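Local coordinates for capsular polysaccharide export system protein KpsC (Thermosulfurimonas dismutans, PDB 6MGB) that probably transfers a beta-linked Kdo residue from a CMP-activated donor while building the conserved glycolipid anchor of Gram-negative bacterial capsules, at residues E109-L112 and G116-T119. Residues are numbered along the deposited sequence; the frame is centred on the assembly and turned at random.
Sequences ENLL and GWET
Leu111 and Trp117 join the middle of helix 107-114 to the loop that follows it, their backbones coming nearest at Leu111 CA and Gly116 CA, 7.2 Å apart. The one hydrogen bond between the two segments runs from a side chain to a backbone carbonyl. Gly116 has a positive phi, with backbone angles at which a side chain would collide with the carbonyl O of the preceding residue, which suits a glycine, and the chain turns there beyond the helix. With CG set between its own backbone N and carbonyl carbon (chi1 52°), Trp117 directs its indole back to the helix: NE1 donates to Leu111 O at 2.8 Å, with an N-H...O angle of 178°. The oxygen lies at the ring edge, within 1° of the indole plane, whereas NE1 stands well above the carbonyl plane, so the bond is straight for the donor but off the acceptor's lone pairs. Beside it, Leu111 CD2 touches Trp117 CD1 at 3.7 Å, adding an apolar contact at the pyrrole side of the ring. Glu118 folds back as well: its CG lies 3.5 Å above one indole face, toward the rim, and OE1 accepts from Trp117 N at 3.2 Å. Ala295 and Leu299 of helix 289-299 also pack against Trp117. A leucine in its place would probably leave Leu111 O without this N-H partner and open a gap against helix 289-299. Arg287 binds both Glu118 OE2, in a salt bridge, and Leu112 O, bridging loop and helix. Thr119 is the N-cap of helix 120-135, its OG1 bonded to Leu122 N. Within this GT-B-clan protein the contact thus joins helix 107-114, the loop and helix 289-299, far from the CMP-binding residues.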
loop_
_atom_site.group_PDB
_atom_site.type_symbol
_atom_site.label_atom_id
_atom_site.label_comp_id
_atom_site.label_asym_id
_atom_site.label_seq_id
_atom_site.Cartn_x
_atom_site.Cartn_y
_atom_site.Cartn_z
ATOM N N GLU A 109 9.473 1.059 -8.317
ATOM C CA GLU A 109 10.183 2.277 -8.689
ATOM C C GLU A 109 10.902 2.101 -10.019
ATOM O O GLU A 109 10.952 3.027 -10.835
ATOM C CB GLU A 109 11.176 2.670 -7.596
ATOM C CG GLU A 109 11.779 4.054 -7.796
ATOM C CD GLU A 109 12.892 4.355 -6.814
ATOM O OE1 GLU A 109 12.638 5.075 -5.826
ATOM O OE2 GLU A 109 14.021 3.868 -7.030
ATOM N N ASN A 110 11.465 0.913 -10.256
ATOM C CA ASN A 110 12.134 0.655 -11.527
ATOM C C ASN A 110 11.142 0.689 -12.685
ATOM O O ASN A 110 11.434 1.257 -13.743
ATOM C CB ASN A 110 12.860 -0.691 -11.477
ATOM C CG ASN A 110 14.127 -0.647 -10.639
ATOM O OD1 ASN A 110 14.636 0.425 -10.308
ATOM N ND2 ASN A 110 14.655 -1.823 -10.311
ATOM N N LEU A 111 9.964 0.086 -12.504
ATOM C CA LEU A 111 8.939 0.149 -13.542
ATOM C C LEU A 111 8.579 1.591 -13.869
ATOM O O LEU A 111 8.441 1.957 -15.043
ATOM C CB LEU A 111 7.691 -0.618 -13.100
ATOM C CG LEU A 111 7.783 -2.145 -13.106
ATOM C CD1 LEU A 111 6.565 -2.746 -12.428
ATOM C CD2 LEU A 111 7.910 -2.671 -14.526
ATOM N N LEU A 112 8.436 2.430 -12.842
ATOM C CA LEU A 112 8.039 3.815 -13.064
ATOM C C LEU A 112 9.169 4.634 -13.671
ATOM O O LEU A 112 8.914 5.534 -14.479
ATOM C CB LEU A 112 7.576 4.434 -11.746
ATOM C CG LEU A 112 6.298 3.824 -11.159
ATOM C CD1 LEU A 112 6.098 4.233 -9.706
ATOM C CD2 LEU A 112 5.086 4.223 -11.987
ATOM N N GLY A 116 9.185 0.019 -20.077
ATOM C CA GLY A 116 9.193 -1.344 -20.566
ATOM C C GLY A 116 7.836 -2.013 -20.604
ATOM O O GLY A 116 7.769 -3.217 -20.876
ATOM N N TRP A 117 6.756 -1.269 -20.360
ATOM C CA TRP A 117 5.439 -1.862 -20.171
ATOM C C TRP A 117 4.284 -1.032 -20.711
ATOM O O TRP A 117 3.157 -1.538 -20.722
ATOM C CB TRP A 117 5.197 -2.107 -18.674
ATOM C CG TRP A 117 5.448 -0.887 -17.837
ATOM C CD1 TRP A 117 6.617 -0.536 -17.227
ATOM C CD2 TRP A 117 4.510 0.152 -17.530
ATOM N NE1 TRP A 117 6.465 0.654 -16.558
ATOM C CE2 TRP A 117 5.179 1.097 -16.727
ATOM C CE3 TRP A 117 3.170 0.374 -17.855
ATOM C CZ2 TRP A 117 4.554 2.244 -16.244
ATOM C CZ3 TRP A 117 2.546 1.513 -17.372
ATOM C CH2 TRP A 117 3.239 2.434 -16.577
ATOM N N GLU A 118 4.502 0.207 -21.148
ATOM C CA GLU A 118 3.407 1.091 -21.548
ATOM C C GLU A 118 2.963 0.727 -22.958
ATOM O O GLU A 118 3.642 1.043 -23.939
ATOM C CB GLU A 118 3.836 2.552 -21.474
ATOM C CG GLU A 118 4.470 2.959 -20.155
ATOM C CD GLU A 118 5.980 2.838 -20.168
ATOM O OE1 GLU A 118 6.500 1.888 -20.796
ATOM O OE2 GLU A 118 6.650 3.700 -19.559
ATOM N N THR A 119 1.816 0.065 -23.064
ATOM C CA THR A 119 1.227 -0.268 -24.347
ATOM C C THR A 119 -0.211 0.221 -24.394
ATOM O O THR A 119 -0.864 0.343 -23.353
ATOM C CB THR A 119 1.248 -1.781 -24.602
ATOM O OG1 THR A 119 0.375 -2.436 -23.674
ATOM C CG2 THR A 119 2.645 -2.323 -24.438
#